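Putative dehydratase (Salmonella enterica subsp. enterica serovar Enteritidis, PDB 3TW9) catalyses, with low activity in vitro, the magnesium-dependent dehydration of D-gluconate to 2-dehydro-3-deoxy-D-gluconate. Local coordinates at residues I320-S325 against R334-Y339. Sequence-based numbering, arbitrary orientation.
Sequences IRCHVS and RKLAVY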
loop_
_atom_site.group_PDB
_atom_site.type_symbol
_atom_site.label_atom_id
_atom_site.label_comp_id
_atom_site.label_asym_id
_atom_site.label_seq_id
_atom_site.Cartn_x
_atom_site.Cartn_y
_atom_site.Cartn_z
ATOM N N ILE C 320 6.078 11.655 -7.019
ATOM C CA ILE C 320 6.000 12.099 -5.604
ATOM C C ILE C 320 7.420 12.215 -4.977
ATOM O O ILE C 320 8.213 11.303 -5.111
ATOM C CB ILE C 320 4.994 11.211 -4.794
ATOM C CG1 ILE C 320 4.694 11.763 -3.380
ATOM C CG2 ILE C 320 5.331 9.726 -4.785
ATOM C CD1 ILE C 320 3.987 13.117 -3.383
ATOM N N ARG C 321 7.686 13.341 -4.320
ATOM C CA ARG C 321 9.048 13.766 -3.942
ATOM C C ARG C 321 9.280 13.801 -2.450
ATOM O O ARG C 321 10.221 14.443 -2.011
ATOM C CB ARG C 321 9.315 15.176 -4.512
ATOM C CG ARG C 321 9.414 15.272 -6.066
ATOM C CD ARG C 321 10.814 14.871 -6.529
ATOM N NE ARG C 321 11.833 15.805 -6.047
ATOM C CZ ARG C 321 13.055 15.494 -5.578
ATOM N NH1 ARG C 321 13.471 14.230 -5.439
ATOM N NH2 ARG C 321 13.872 16.493 -5.235
ATOM N N CYS C 322 8.443 13.134 -1.655
ATOM C CA CYS C 322 8.530 13.330 -0.189
ATOM C C CYS C 322 9.888 12.928 0.357
ATOM O O CYS C 322 10.576 12.036 -0.175
ATOM C CB CYS C 322 7.429 12.574 0.554
ATOM S SG CYS C 322 5.780 13.122 0.019
ATOM N N HIS C 323 10.265 13.663 1.380
ATOM C CA HIS C 323 11.403 13.342 2.217
ATOM C C HIS C 323 10.886 12.284 3.187
ATOM O O HIS C 323 10.046 12.583 4.041
ATOM C CB HIS C 323 11.876 14.667 2.902
ATOM C CG HIS C 323 13.224 14.577 3.548
ATOM N ND1 HIS C 323 14.332 15.198 3.017
ATOM C CD2 HIS C 323 13.641 13.979 4.689
ATOM C CE1 HIS C 323 15.377 14.980 3.799
ATOM N NE2 HIS C 323 14.988 14.239 4.819
ATOM N N VAL C 324 11.362 11.040 3.039
ATOM C CA VAL C 324 10.776 9.873 3.732
ATOM C C VAL C 324 10.642 10.031 5.253
ATOM O O VAL C 324 9.555 9.714 5.848
ATOM C CB VAL C 324 11.506 8.550 3.362
ATOM C CG1 VAL C 324 11.009 7.390 4.226
ATOM C CG2 VAL C 324 11.276 8.241 1.875
ATOM N N SER C 325 11.710 10.537 5.880
ATOM C CA SER C 325 11.648 10.731 7.328
ATOM C C SER C 325 10.629 11.801 7.727
ATOM O O SER C 325 10.041 11.726 8.808
ATOM C CB SER C 325 13.007 11.052 7.938
ATOM O OG SER C 325 13.492 12.305 7.468
ATOM N N ARG C 334 5.932 3.672 2.225
ATOM C CA ARG C 334 5.520 2.471 1.512
ATOM C C ARG C 334 4.046 2.561 1.104
ATOM O O ARG C 334 3.685 2.236 -0.039
ATOM C CB ARG C 334 5.754 1.232 2.395
ATOM C CG ARG C 334 6.408 0.089 1.686
ATOM C CD ARG C 334 5.424 -0.715 0.898
ATOM N NE ARG C 334 5.973 -1.053 -0.408
ATOM C CZ ARG C 334 5.671 -2.142 -1.110
ATOM N NH1 ARG C 334 4.814 -3.045 -0.651
ATOM N NH2 ARG C 334 6.244 -2.321 -2.287
ATOM N N LYS C 335 3.208 3.027 2.022
ATOM C CA LYS C 335 1.769 3.187 1.748
ATOM C C LYS C 335 1.555 4.202 0.648
ATOM O O LYS C 335 0.724 3.982 -0.243
ATOM C CB LYS C 335 0.989 3.570 3.005
ATOM C CG LYS C 335 0.949 2.450 4.004
ATOM C CD LYS C 335 0.112 2.836 5.191
ATOM C CE LYS C 335 0.268 1.771 6.267
ATOM N NZ LYS C 335 -0.174 2.324 7.582
ATOM N N LEU C 336 2.352 5.277 0.686
ATOM C CA LEU C 336 2.248 6.341 -0.293
ATOM C C LEU C 336 2.734 5.844 -1.670
ATOM O O LEU C 336 2.130 6.149 -2.689
ATOM C CB LEU C 336 3.071 7.537 0.189
ATOM C CG LEU C 336 3.323 8.721 -0.751
ATOM C CD1 LEU C 336 2.018 9.245 -1.355
ATOM C CD2 LEU C 336 3.995 9.797 0.075
ATOM N N ALA C 337 3.820 5.076 -1.679
ATOM C CA ALA C 337 4.353 4.475 -2.919
ATOM C C ALA C 337 3.282 3.600 -3.583
ATOM O O ALA C 337 3.056 3.680 -4.782
ATOM C CB ALA C 337 5.589 3.627 -2.599
ATOM N N VAL C 338 2.610 2.791 -2.772
ATOM C CA VAL C 338 1.492 1.946 -3.226
ATOM C C VAL C 338 0.286 2.773 -3.702
ATOM O O VAL C 338 -0.291 2.486 -4.754
ATOM C CB VAL C 338 1.059 0.931 -2.107
ATOM C CG1 VAL C 338 -0.297 0.305 -2.428
ATOM C CG2 VAL C 338 2.133 -0.149 -1.893
ATOM N N TYR C 339 -0.073 3.827 -2.963
ATOM C CA TYR C 339 -1.213 4.680 -3.358
ATOM C C TYR C 339 -0.873 5.330 -4.720
ATOM O O TYR C 339 -1.676 5.345 -5.625
ATOM C CB TYR C 339 -1.490 5.756 -2.275
ATOM C CG TYR C 339 -2.903 6.326 -2.351
ATOM C CD1 TYR C 339 -3.924 5.733 -1.649
ATOM C CD2 TYR C 339 -3.196 7.447 -3.135
ATOM C CE1 TYR C 339 -5.225 6.209 -1.725
ATOM C CE2 TYR C 339 -4.506 7.957 -3.210
ATOM C CZ TYR C 339 -5.511 7.319 -2.482
ATOM O OH TYR C 339 -6.828 7.745 -2.525
#
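Leu-336 reaches from helix 330-342 to Ile-320, the last residue of strand 319-320, and to Cys-322, two residues on in the loop that follows, with CD2 carrying most of the contact. CD2 meets both partners, lying 3.8 Å from SG of Cys-322 and 4.0 Å from CG1 of Ile-320; CD1 touches the same CG1 more loosely, at 4.2 Å. The isoleucine and leucine chains run at a slant to each other, with the CG1 methylene of Ile-320 set against both leucine methyls. Two torsions bring them together: each gamma carbon involved (CG1 of Ile-320, chi1 -171°; CG of Leu-336, chi1 170°) extends opposite its own backbone nitrogen. The alpha carbons of Ile-320 and Leu-336 are 8.7 Å apart, and their side chains span the distance. Trp-308 and Ile-312 of helix 305-313 also pack on Leu-336, within the beta/alpha-barrel of the enolase-type C-terminal domain. Between Ile-320 and Cys-322 in sequence, Arg-321 points away from Leu-336 and forms salt bridges with Glu-274, a magnesium ligand, and Glu-377. Small (122 Å² over both sides), buried and wholly apolar, the contact is probably held by dispersion and exclusion of water, packing the helix against the chain that carries Arg-321, a probable substrate-binding residue.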